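Local coordinates for protein ARF-like GTPase (Chlamydomonas reinhardtii, PDB 4M9Q) that belongs to the ARF family of small GTPases, with a P-loop fold, and binds phosphoaminophosphonic acid-guanylate ester together with a magnesium ion, at residues A[7-12]-A[18-23]; A[72-77]-A[163-168]; A[108-113]-A[128-133]; A[121-126]-A[141-146]. One frame throughout, in Å; residues are numbered along the deposited sequence.

Contact 1 of 4, residues A[7-12]-A[18-23]; sequences IALLGL and TTLLNS. With MG (magnesium ion), chain E; GNP (phosphoaminophosphonic acid-guanylate ester), chain D.
Leu9 reaches from strand 7-10 to helix 18-23 and sets its two methyl groups against neighbouring leucines. In the modelled conformer of Leu9, one of two, the tight part is at CD2, which lies 3.7 Å from Leu21 CB and 4.0 Å from Leu21 CD1, the two side chains meeting at a slant. Leu9 can span the gap because its CG is anti to the backbone N (chi1 -163°). Its other methyl touches more loosely, CD1 standing 4.3 Å from Leu20 CD2. Branched, apolar leucines suit this dry seam, which has no hydrogen bond across it. On another side of the helix the partly exposed Asn22 lies well away from the strand, beside Glu27 and Thr32, where an amide suits the wetter setting.

The start of the helix is polar instead. Thr18 turns its CB away from the strand and binds the magnesium ion through OG1 at 1.9 Å. Two ligand oxygens, two waters and Thr35 also bind the metal, and Asp54 is hydrogen-bonded to Thr18 OG1. Thr18 N donates to O1B of GNP at 3.0 Å, fairly straight at 161°. Thr19 grips O2A twice, from N at 2.8 Å and from OG1 at 2.7 Å, since OG1 sits beside its own backbone N (chi1 -50°). Strand, glycine-rich loop and helix here fit the P-loop pattern. Leucines hold helix to strand, while the hydroxyls, amides and helix start face the phosphates and would help to offset their negative charge.

Contact 2 of 4, residues A[72-77]-A[163-168]; sequences VHAIVY and KWLVGT
Strand 74-77 and helix 163-168 run almost antiparallel, at 163°, with axes 9.6 Å apart and Ala74 opposite Leu165 as the nearest CA pair. Leu165 carries the contact alone from the helix side. Its CD2 presses on Ala74 CB at 3.4 Å, a close fit made possible by the small alanine. The other methyl, CD1, goes further along the strand and lies 3.8 Å from Val76 CG2, the two side chains meeting at an angle. Val76 CG2 faces it because CG1 is anti to the backbone N (chi1 175°). The same CD1 also rests beside Ile75 O. The side chain of Ile75 itself turns to the far face of the sheet, against Val97 of helix 87-99. Ile7 and Cys109 of the adjoining strands and Pro107 also touch Leu165, so a branched, wholly apolar residue fits its buried place.

The partly exposed flank of the helix is braced by hydrogen bonds. Thr168 OG1 donates to Trp164 O at 2.8 Å, tilted 29° from the carbonyl plane. Thr168 N reaches that oxygen from the opposite face, so one carbonyl is held by two donors. The hydroxyl also stands 3.5 Å above one face of the Trp164 ring, toward its rim. Lys163, exposed, makes a salt bridge with Glu45. Packing of the early turns of helix 157-190 on the central parallel strands is consistent with the helix-on-sheet layering of the P-loop GTPase fold.

Contact 3 of 4, residues A[108-113]-A[128-133]; sequences ICIFAN and KGLGLA. With GNP (phosphoaminophosphonic acid-guanylate ester), chain D.
Ile110, Leu132 and Leu130 account for all the surface buried in this contact, which lies within the beta-alpha-beta unit formed by strand 108-113, helix 123-129 and strand 139-143. Ile110 points from the strand toward the helix end and divides its work between its two branches. The longer one, through CG1, is anti to the carbonyl carbon (chi1 -60°), and its CD1 meets Leu132 CD1 tip to tip at a tight 3.3 Å. Leu132 CD2 stays near the same methyl, at 3.8 Å. The shorter branch, CG2, comes to 3.9 Å from Leu130 CD1, and here the two side chains slide past each other in opposite directions. A beta-branched isoleucine suits the middle of a strand and offers two separate apolar ends, one for each leucine.

Between the leucines Gly131 forms a Schellman motif after the helix, and the turn probably helps both side chains face the strand. Gly131 takes a positive phi of 58°, easily reached without a side chain, and its N donates to Lys128 O at 2.9 Å. Lys128 itself is exposed, as befits a charged residue on the outer side of the helix. Met94 of helix 87-99 lies against both leucines, so the contact is closed over within the protein.

At the end of the strand, Asn113, first residue of the N-K-x-D motif of GTPases, is held on both sides of its amide: OD1 accepts from Ala146 N, while ND2 donates to Ala15 O and stands 3.3 Å from N7 of GNP.

Contact 4 of 4, residues A[121-126]-A[141-146]; sequences APAAEV and VFPCTA. With GNP (phosphoaminophosphonic acid-guanylate ester), chain D.
Val141 faces the first turn of helix 123-129, and its side chain can be traced outward atom by atom. CB already stands 4.3 Å from Ala123 CB. From there CG1, anti to the backbone N (chi1 174°), goes to the helix and lies 3.9 Å from Ala123 CB and 4.0 Å from Ala123 CA, with Val126 CG1 a looser 4.4 Å away. The second branch, CG2, turns instead toward Leu132, past the end of the helix. Alanine suits position 123 because its single methyl lets the helix come close, with the two CA atoms, of Ala123 and Val141, 6.0 Å apart. That methyl also reaches Pro143, at the limit of contact. No polar group takes part across the segments.

Pro122 occupies the N-cap position, where its fixed ring costs no hydrogen bond, and its O accepts from Val126 N at 3.1 Å in the first turn. Beyond the strand, Thr145 and Ala146, with Lys147, fit the S/T-A-K motif of small GTPases and line the GNP pocket. Ala146 N is 3.1 Å from O6 of GNP, and Lys147 N, the next residue along, is hydrogen-bonded to the same ligand.

Strand 139-143 is the outermost of its side of the sheet, next to strand 108-113. Helix 123-129 covers the face that Val141 offers and meets helix 87-99 through Val126 on Phe87, while Phe142 points to the other face, onto Cys109 and Phe111.

How the contacts relate
All four contacts rest on one mixed sheet, with strands 3-10, 74-80, 108-113 and 139-143 parallel and adjacent in that order. Along the chain contact 1 closes first; contact 2 then opens a long loop that encloses contacts 3 and 4, whose segments alternate within one beta-alpha-beta unit. The centres of contacts 3 and 4 are about 8 Å apart, and the other pairs lie about 13 to 17 Å apart. Helices 17-24 and 157-190 pack on one face, helix 123-129 on the other. Contacts 1, 3 and 4 each also touch GNP, so its site is assembled at one end of the sheet.

Contact 1 of 4, residues A[7-12]-A[18-23]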
# COMPACT_ATOMS: atom_id res chain seq x y z
N ILE A 7 -5.74 3.17 4.65
CA ILE A 7 -4.58 2.87 3.85
C ILE A 7 -5.01 2.04 2.67
O ILE A 7 -5.83 1.15 2.82
CB ILE A 7 -3.61 2.05 4.67
CG1 ILE A 7 -2.87 2.92 5.64
CG2 ILE A 7 -2.56 1.39 3.84
CD1 ILE A 7 -2.14 2.01 6.62
N ALA A 8 -4.45 2.32 1.49
CA ALA A 8 -4.68 1.46 0.30
C ALA A 8 -3.47 0.65 0.10
O ALA A 8 -2.37 1.15 0.13
CB ALA A 8 -4.93 2.30 -0.95
N LEU A 9 -3.66 -0.64 -0.15
CA LEU A 9 -2.54 -1.60 -0.37
C LEU A 9 -2.48 -1.80 -1.87
O LEU A 9 -3.39 -2.39 -2.45
CB LEU A 9 -2.88 -2.89 0.37
CG LEU A 9 -1.93 -4.02 0.74
CD1 LEU A 9 -0.53 -3.53 1.09
CD2 LEU A 9 -2.54 -4.86 1.85
N LEU A 10 -1.47 -1.24 -2.51
CA LEU A 10 -1.40 -1.21 -3.94
C LEU A 10 -0.12 -1.89 -4.40
O LEU A 10 0.72 -2.26 -3.58
CB LEU A 10 -1.39 0.25 -4.41
CG LEU A 10 -2.56 1.16 -3.99
CD1 LEU A 10 -2.32 2.53 -4.58
CD2 LEU A 10 -3.87 0.57 -4.44
N GLY A 11 0.01 -2.05 -5.71
CA GLY A 11 1.14 -2.77 -6.32
C GLY A 11 0.64 -3.69 -7.41
O GLY A 11 -0.53 -3.99 -7.45
N LEU A 12 1.53 -4.16 -8.27
CA LEU A 12 1.12 -4.93 -9.45
C LEU A 12 0.56 -6.27 -9.00
O LEU A 12 0.81 -6.75 -7.88
CB LEU A 12 2.32 -5.20 -10.37
CG LEU A 12 3.08 -4.03 -11.00
CD1 LEU A 12 4.19 -4.56 -11.89
CD2 LEU A 12 2.16 -3.07 -11.76
N THR A 18 -2.28 -9.35 -1.10
CA THR A 18 -3.24 -10.11 -0.34
C THR A 18 -2.54 -10.99 0.71
O THR A 18 -2.96 -11.03 1.86
CB THR A 18 -4.18 -10.87 -1.27
OG1 THR A 18 -4.80 -9.93 -2.15
CG2 THR A 18 -5.33 -11.61 -0.52
N THR A 19 -1.42 -11.62 0.35
CA THR A 19 -0.66 -12.44 1.30
C THR A 19 -0.09 -11.57 2.43
O THR A 19 -0.07 -11.94 3.58
CB THR A 19 0.47 -13.18 0.58
OG1 THR A 19 -0.06 -13.85 -0.58
CG2 THR A 19 1.16 -14.24 1.51
N LEU A 20 0.34 -10.38 2.07
CA LEU A 20 0.90 -9.47 3.05
C LEU A 20 -0.18 -9.01 4.02
O LEU A 20 -0.02 -9.02 5.23
CB LEU A 20 1.55 -8.30 2.34
CG LEU A 20 2.34 -7.38 3.24
CD1 LEU A 20 3.55 -6.86 2.47
CD2 LEU A 20 1.42 -6.26 3.73
N LEU A 21 -1.35 -8.71 3.49
CA LEU A 21 -2.44 -8.34 4.36
C LEU A 21 -2.81 -9.44 5.33
O LEU A 21 -2.97 -9.17 6.50
CB LEU A 21 -3.66 -7.99 3.55
CG LEU A 21 -4.75 -7.38 4.43
CD1 LEU A 21 -4.10 -6.29 5.30
CD2 LEU A 21 -5.91 -6.87 3.59
N ASN A 22 -2.98 -10.66 4.84
CA ASN A 22 -3.19 -11.81 5.70
C ASN A 22 -2.10 -11.89 6.76
O ASN A 22 -2.41 -11.93 7.93
CB ASN A 22 -3.26 -13.14 4.92
CG ASN A 22 -4.48 -13.23 4.00
OD1 ASN A 22 -5.49 -12.51 4.19
ND2 ASN A 22 -4.39 -14.07 2.99
N SER A 23 -0.84 -11.86 6.37
CA SER A 23 0.24 -12.06 7.32
C SER A 23 0.33 -10.96 8.34
O SER A 23 0.79 -11.16 9.45
CB SER A 23 1.57 -12.20 6.59
OG SER A 23 1.58 -13.45 5.89
MG MG E . -4.70 -9.93 -4.03
PG GNP D . -3.42 -9.51 -7.12
O1G GNP D . -4.56 -9.89 -6.04
O2G GNP D . -3.03 -7.99 -7.03
O3G GNP D . -3.92 -10.00 -8.49
N3B GNP D . -2.00 -10.30 -6.63
PB GNP D . -1.49 -10.08 -5.03
O1B GNP D . -2.72 -9.94 -4.00
O2B GNP D . -0.58 -8.89 -5.05
O3A GNP D . -0.63 -11.40 -4.81
PA GNP D . -0.86 -12.55 -3.74
O1A GNP D . -2.07 -13.21 -4.26
O2A GNP D . -0.79 -11.93 -2.39
O5' GNP D . 0.47 -13.39 -4.02
C5' GNP D . 0.80 -13.76 -5.38
C4' GNP D . 1.64 -15.07 -5.41
O4' GNP D . 2.86 -14.78 -4.72
C3' GNP D . 1.04 -16.20 -4.58
O3' GNP D . 1.54 -17.48 -4.96
C2' GNP D . 1.63 -16.00 -3.22
O2' GNP D . 1.69 -17.15 -2.44
C1' GNP D . 3.03 -15.62 -3.59
N9 GNP D . 3.79 -14.91 -2.56
C8 GNP D . 3.35 -13.85 -1.87
N7 GNP D . 4.30 -13.39 -1.05
C5 GNP D . 5.37 -14.18 -1.20
C6 GNP D . 6.71 -14.22 -0.57
O6 GNP D . 7.05 -13.40 0.30
N1 GNP D . 7.54 -15.15 -0.99
C2 GNP D . 7.21 -16.06 -1.96
N2 GNP D . 8.14 -16.97 -2.28
N3 GNP D . 6.00 -16.10 -2.58
C4 GNP D . 5.04 -15.19 -2.20
O HOH W 1 -4.58 -12.01 -4.04
O HOH W 2 -4.79 -7.89 -4.05

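Contact 2 of 4, residues A[72-77]-A[163-168]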
# COMPACT_ATOMS: atom_id res chain seq x y z
N VAL A 72 -7.81 8.12 1.38
CA VAL A 72 -6.69 7.39 1.95
C VAL A 72 -5.69 8.38 2.57
O VAL A 72 -5.49 9.47 2.06
CB VAL A 72 -6.07 6.55 0.82
CG1 VAL A 72 -4.68 7.03 0.46
CG2 VAL A 72 -6.21 5.07 1.13
N HIS A 73 -5.11 8.00 3.71
CA HIS A 73 -4.13 8.84 4.36
C HIS A 73 -2.76 8.48 3.90
O HIS A 73 -1.86 9.30 4.00
CB HIS A 73 -4.16 8.65 5.84
CG HIS A 73 -5.42 9.14 6.49
ND1 HIS A 73 -6.51 8.34 6.67
CD2 HIS A 73 -5.72 10.35 7.07
CE1 HIS A 73 -7.47 9.02 7.29
NE2 HIS A 73 -6.98 10.26 7.55
N ALA A 74 -2.56 7.23 3.44
CA ALA A 74 -1.24 6.73 3.09
C ALA A 74 -1.40 5.51 2.21
O ALA A 74 -2.54 4.97 2.06
CB ALA A 74 -0.45 6.38 4.33
N ILE A 75 -0.27 5.06 1.66
CA ILE A 75 -0.25 3.93 0.75
C ILE A 75 0.76 2.91 1.24
O ILE A 75 1.80 3.30 1.75
CB ILE A 75 0.16 4.38 -0.65
CG1 ILE A 75 -1.06 4.93 -1.38
CG2 ILE A 75 0.85 3.25 -1.43
CD1 ILE A 75 -0.92 4.87 -2.89
N VAL A 76 0.44 1.62 1.13
CA VAL A 76 1.46 0.61 1.17
C VAL A 76 1.58 0.17 -0.29
O VAL A 76 0.59 -0.25 -0.87
CB VAL A 76 1.08 -0.54 2.07
CG1 VAL A 76 2.12 -1.65 1.99
CG2 VAL A 76 0.92 -0.07 3.51
N TYR A 77 2.77 0.31 -0.90
CA TYR A 77 3.00 -0.16 -2.23
C TYR A 77 3.91 -1.39 -2.17
O TYR A 77 4.98 -1.34 -1.56
CB TYR A 77 3.64 0.93 -3.05
CG TYR A 77 3.59 0.65 -4.54
CD1 TYR A 77 2.46 0.90 -5.27
CD2 TYR A 77 4.70 0.13 -5.20
CE1 TYR A 77 2.43 0.63 -6.60
CE2 TYR A 77 4.66 -0.16 -6.53
CZ TYR A 77 3.52 0.10 -7.23
OH TYR A 77 3.50 -0.15 -8.56
N LYS A 163 4.55 0.47 11.17
CA LYS A 163 4.81 1.44 12.26
C LYS A 163 5.47 2.71 11.73
O LYS A 163 5.19 3.79 12.21
CB LYS A 163 5.75 0.85 13.32
CG LYS A 163 5.06 0.05 14.40
CD LYS A 163 6.03 -0.77 15.27
CE LYS A 163 5.31 -1.31 16.50
NZ LYS A 163 5.00 -0.24 17.54
N TRP A 164 6.37 2.57 10.76
CA TRP A 164 6.94 3.75 10.12
C TRP A 164 5.83 4.54 9.43
O TRP A 164 5.81 5.76 9.51
CB TRP A 164 7.99 3.36 9.12
CG TRP A 164 8.46 4.55 8.35
CD1 TRP A 164 9.44 5.49 8.73
CD2 TRP A 164 7.93 5.05 7.10
NE1 TRP A 164 9.55 6.47 7.78
CE2 TRP A 164 8.66 6.27 6.79
CE3 TRP A 164 7.01 4.61 6.23
CZ2 TRP A 164 8.44 6.97 5.65
CZ3 TRP A 164 6.76 5.35 5.09
CH2 TRP A 164 7.46 6.52 4.82
N LEU A 165 4.91 3.86 8.75
CA LEU A 165 3.85 4.56 8.02
C LEU A 165 2.97 5.31 9.00
O LEU A 165 2.69 6.50 8.82
CB LEU A 165 2.94 3.60 7.26
CG LEU A 165 2.57 3.81 5.81
CD1 LEU A 165 1.23 3.15 5.52
CD2 LEU A 165 2.62 5.23 5.39
N VAL A 166 2.54 4.58 10.03
CA VAL A 166 1.56 5.13 10.95
C VAL A 166 2.19 6.30 11.69
O VAL A 166 1.54 7.32 11.89
CB VAL A 166 0.99 4.05 11.90
CG1 VAL A 166 0.19 4.74 12.99
CG2 VAL A 166 0.13 3.07 11.08
N GLY A 167 3.44 6.17 12.05
CA GLY A 167 4.18 7.25 12.69
C GLY A 167 4.31 8.47 11.79
O GLY A 167 4.27 9.60 12.25
N THR A 168 4.47 8.24 10.50
CA THR A 168 4.54 9.36 9.60
C THR A 168 3.21 10.02 9.50
O THR A 168 3.13 11.24 9.57
CB THR A 168 5.04 8.93 8.22
OG1 THR A 168 6.32 8.32 8.38
CG2 THR A 168 5.20 10.04 7.32

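Contact 3 of 4, residues A[108-113]-A[128-133]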
# COMPACT_ATOMS: atom_id res chain seq x y z
N ILE A 108 4.25 6.81 1.57
CA ILE A 108 4.24 5.50 0.91
C ILE A 108 5.20 4.53 1.62
O ILE A 108 6.40 4.78 1.78
CB ILE A 108 4.75 5.50 -0.53
CG1 ILE A 108 4.50 6.79 -1.25
CG2 ILE A 108 4.07 4.40 -1.35
CD1 ILE A 108 3.08 7.04 -1.38
N CYS A 109 4.68 3.42 2.06
CA CYS A 109 5.50 2.39 2.61
C CYS A 109 5.68 1.37 1.48
O CYS A 109 4.74 0.82 1.00
CB CYS A 109 4.80 1.79 3.80
SG CYS A 109 5.60 0.32 4.39
N ILE A 110 6.91 1.18 1.02
CA ILE A 110 7.16 0.32 -0.09
C ILE A 110 7.73 -0.96 0.45
O ILE A 110 8.77 -0.95 1.13
CB ILE A 110 8.16 0.97 -1.07
CG1 ILE A 110 7.56 2.30 -1.59
CG2 ILE A 110 8.48 0.03 -2.23
CD1 ILE A 110 8.55 3.34 -2.03
N PHE A 111 7.06 -2.08 0.20
CA PHE A 111 7.58 -3.36 0.65
C PHE A 111 8.27 -4.07 -0.50
O PHE A 111 7.67 -4.35 -1.52
CB PHE A 111 6.47 -4.22 1.19
CG PHE A 111 6.04 -3.85 2.58
CD1 PHE A 111 6.88 -3.99 3.61
CD2 PHE A 111 4.75 -3.44 2.84
CE1 PHE A 111 6.49 -3.69 4.90
CE2 PHE A 111 4.32 -3.16 4.14
CZ PHE A 111 5.19 -3.26 5.17
N ALA A 112 9.54 -4.33 -0.35
CA ALA A 112 10.30 -5.09 -1.36
C ALA A 112 10.09 -6.55 -1.01
O ALA A 112 10.89 -7.14 -0.29
CB ALA A 112 11.79 -4.74 -1.32
N ASN A 113 8.99 -7.10 -1.50
CA ASN A 113 8.52 -8.42 -1.06
C ASN A 113 9.25 -9.62 -1.71
O ASN A 113 9.96 -9.50 -2.71
CB ASN A 113 7.02 -8.51 -1.28
CG ASN A 113 6.41 -9.71 -0.60
OD1 ASN A 113 6.81 -10.09 0.52
ND2 ASN A 113 5.45 -10.33 -1.27
N LYS A 128 16.14 2.38 -7.08
CA LYS A 128 16.45 2.65 -8.48
C LYS A 128 15.29 2.20 -9.34
O LYS A 128 14.78 2.97 -10.13
CB LYS A 128 17.75 1.97 -8.96
CG LYS A 128 18.86 2.97 -9.28
CD LYS A 128 19.96 2.43 -10.21
CE LYS A 128 21.20 3.34 -10.17
NZ LYS A 128 22.38 2.84 -10.95
N GLY A 129 14.87 0.95 -9.17
CA GLY A 129 13.90 0.34 -10.07
C GLY A 129 12.58 1.09 -10.08
O GLY A 129 11.95 1.19 -11.12
N LEU A 130 12.16 1.61 -8.93
CA LEU A 130 10.89 2.35 -8.87
C LEU A 130 11.08 3.84 -9.11
O LEU A 130 10.10 4.62 -9.07
CB LEU A 130 10.15 2.13 -7.56
CG LEU A 130 9.54 0.76 -7.36
CD1 LEU A 130 8.82 0.77 -6.02
CD2 LEU A 130 8.58 0.40 -8.46
N GLY A 131 12.32 4.23 -9.40
CA GLY A 131 12.62 5.62 -9.78
C GLY A 131 12.18 6.59 -8.69
O GLY A 131 11.52 7.60 -8.94
N LEU A 132 12.55 6.24 -7.46
CA LEU A 132 12.11 6.93 -6.28
C LEU A 132 13.05 8.06 -5.96
O LEU A 132 12.74 8.91 -5.13
CB LEU A 132 12.01 5.95 -5.08
CG LEU A 132 10.95 4.83 -5.09
CD1 LEU A 132 11.16 3.95 -3.87
CD2 LEU A 132 9.52 5.35 -5.12
N ALA A 133 14.20 8.09 -6.61
CA ALA A 133 15.09 9.23 -6.45
C ALA A 133 14.32 10.57 -6.66
O ALA A 133 14.67 11.61 -6.07
CB ALA A 133 16.26 9.10 -7.41
PG GNP D . -3.42 -9.51 -7.12
O1G GNP D . -4.56 -9.89 -6.04
O2G GNP D . -3.03 -7.99 -7.03
O3G GNP D . -3.92 -10.00 -8.49
N3B GNP D . -2.00 -10.30 -6.63
PB GNP D . -1.49 -10.08 -5.03
O1B GNP D . -2.72 -9.94 -4.00
O2B GNP D . -0.58 -8.89 -5.05
O3A GNP D . -0.63 -11.40 -4.81
PA GNP D . -0.86 -12.55 -3.74
O1A GNP D . -2.07 -13.21 -4.26
O2A GNP D . -0.79 -11.93 -2.39
O5' GNP D . 0.47 -13.39 -4.02
C5' GNP D . 0.80 -13.76 -5.38
C4' GNP D . 1.64 -15.07 -5.41
O4' GNP D . 2.86 -14.78 -4.72
C3' GNP D . 1.04 -16.20 -4.58
O3' GNP D . 1.54 -17.48 -4.96
C2' GNP D . 1.63 -16.00 -3.22
O2' GNP D . 1.69 -17.15 -2.44
C1' GNP D . 3.03 -15.62 -3.59
N9 GNP D . 3.79 -14.91 -2.56
C8 GNP D . 3.35 -13.85 -1.87
N7 GNP D . 4.30 -13.39 -1.05
C5 GNP D . 5.37 -14.18 -1.20
C6 GNP D . 6.71 -14.22 -0.57
O6 GNP D . 7.05 -13.40 0.30
N1 GNP D . 7.54 -15.15 -0.99
C2 GNP D . 7.21 -16.06 -1.96
N2 GNP D . 8.14 -16.97 -2.28
N3 GNP D . 6.00 -16.10 -2.58
C4 GNP D . 5.04 -15.19 -2.20

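Contact 4 of 4, residues A[121-126]-A[141-146]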
# COMPACT_ATOMS: atom_id res chain seq x y z
N ALA A 121 15.76 -8.55 -5.08
CA ALA A 121 16.55 -7.32 -5.09
C ALA A 121 16.56 -6.65 -3.73
O ALA A 121 15.51 -6.58 -3.05
CB ALA A 121 16.01 -6.35 -6.11
N PRO A 122 17.71 -6.11 -3.33
CA PRO A 122 17.73 -5.38 -2.06
C PRO A 122 17.01 -4.01 -2.15
O PRO A 122 16.59 -3.56 -3.23
CB PRO A 122 19.21 -5.26 -1.73
CG PRO A 122 19.89 -5.38 -3.04
CD PRO A 122 19.01 -6.12 -3.99
N ALA A 123 16.86 -3.35 -1.01
CA ALA A 123 16.17 -2.04 -0.95
C ALA A 123 16.74 -1.01 -1.91
O ALA A 123 16.00 -0.34 -2.62
CB ALA A 123 16.19 -1.48 0.48
N ALA A 124 18.06 -0.92 -1.96
CA ALA A 124 18.73 -0.04 -2.90
C ALA A 124 18.22 -0.29 -4.30
O ALA A 124 17.62 0.62 -4.87
CB ALA A 124 20.23 -0.20 -2.81
N GLU A 125 18.40 -1.51 -4.84
CA GLU A 125 17.92 -1.85 -6.19
C GLU A 125 16.48 -1.40 -6.42
O GLU A 125 16.16 -0.85 -7.43
CB GLU A 125 17.99 -3.37 -6.45
CG GLU A 125 19.28 -3.90 -7.03
CD GLU A 125 19.08 -5.29 -7.67
OE1 GLU A 125 18.14 -5.44 -8.49
OE2 GLU A 125 19.89 -6.21 -7.35
N VAL A 126 15.60 -1.67 -5.47
CA VAL A 126 14.19 -1.31 -5.66
C VAL A 126 13.97 0.22 -5.67
O VAL A 126 13.12 0.74 -6.38
CB VAL A 126 13.31 -2.01 -4.59
CG1 VAL A 126 11.92 -1.44 -4.54
CG2 VAL A 126 13.26 -3.50 -4.84
N VAL A 141 11.59 2.11 2.14
CA VAL A 141 11.49 0.81 1.51
C VAL A 141 11.90 -0.22 2.51
O VAL A 141 12.93 -0.06 3.14
CB VAL A 141 12.44 0.67 0.30
CG1 VAL A 141 12.43 -0.77 -0.25
CG2 VAL A 141 12.08 1.71 -0.77
N PHE A 142 11.12 -1.28 2.63
CA PHE A 142 11.35 -2.31 3.61
C PHE A 142 11.32 -3.63 2.90
O PHE A 142 10.32 -4.00 2.33
CB PHE A 142 10.23 -2.32 4.62
CG PHE A 142 10.11 -1.05 5.40
CD1 PHE A 142 9.23 -0.06 5.00
CD2 PHE A 142 10.82 -0.88 6.56
CE1 PHE A 142 9.10 1.10 5.72
CE2 PHE A 142 10.71 0.29 7.28
CZ PHE A 142 9.86 1.28 6.85
N PRO A 143 12.44 -4.36 2.93
CA PRO A 143 12.40 -5.69 2.42
C PRO A 143 11.61 -6.61 3.34
O PRO A 143 11.68 -6.45 4.55
CB PRO A 143 13.88 -6.12 2.40
CG PRO A 143 14.65 -5.03 3.04
CD PRO A 143 13.76 -3.90 3.35
N CYS A 144 10.91 -7.60 2.78
CA CYS A 144 10.10 -8.47 3.60
C CYS A 144 9.77 -9.76 2.89
O CYS A 144 10.09 -9.95 1.70
CB CYS A 144 8.79 -7.79 3.98
SG CYS A 144 7.76 -7.52 2.53
N THR A 145 9.12 -10.64 3.64
CA THR A 145 8.67 -11.94 3.15
C THR A 145 7.28 -12.18 3.70
O THR A 145 7.09 -12.59 4.83
CB THR A 145 9.66 -13.03 3.62
OG1 THR A 145 10.93 -12.65 3.14
CG2 THR A 145 9.30 -14.41 3.11
N ALA A 146 6.31 -11.82 2.91
CA ALA A 146 4.91 -11.89 3.28
C ALA A 146 4.54 -13.36 3.46
O ALA A 146 3.61 -13.65 4.19
CB ALA A 146 4.05 -11.25 2.19
PG GNP D . -3.42 -9.51 -7.12
O1G GNP D . -4.56 -9.89 -6.04
O2G GNP D . -3.03 -7.99 -7.03
O3G GNP D . -3.92 -10.00 -8.49
N3B GNP D . -2.00 -10.30 -6.63
PB GNP D . -1.49 -10.08 -5.03
O1B GNP D . -2.72 -9.94 -4.00
O2B GNP D . -0.58 -8.89 -5.05
O3A GNP D . -0.63 -11.40 -4.81
PA GNP D . -0.86 -12.55 -3.74
O1A GNP D . -2.07 -13.21 -4.26
O2A GNP D . -0.79 -11.93 -2.39
O5' GNP D . 0.47 -13.39 -4.02
C5' GNP D . 0.80 -13.76 -5.38
C4' GNP D . 1.64 -15.07 -5.41
O4' GNP D . 2.86 -14.78 -4.72
C3' GNP D . 1.04 -16.20 -4.58
O3' GNP D . 1.54 -17.48 -4.96
C2' GNP D . 1.63 -16.00 -3.22
O2' GNP D . 1.69 -17.15 -2.44
C1' GNP D . 3.03 -15.62 -3.59
N9 GNP D . 3.79 -14.91 -2.56
C8 GNP D . 3.35 -13.85 -1.87
N7 GNP D . 4.30 -13.39 -1.05
C5 GNP D . 5.37 -14.18 -1.20
C6 GNP D . 6.71 -14.22 -0.57
O6 GNP D . 7.05 -13.40 0.30
N1 GNP D . 7.54 -15.15 -0.99
C2 GNP D . 7.21 -16.06 -1.96
N2 GNP D . 8.14 -16.97 -2.28
N3 GNP D . 6.00 -16.10 -2.58
C4 GNP D . 5.04 -15.19 -2.20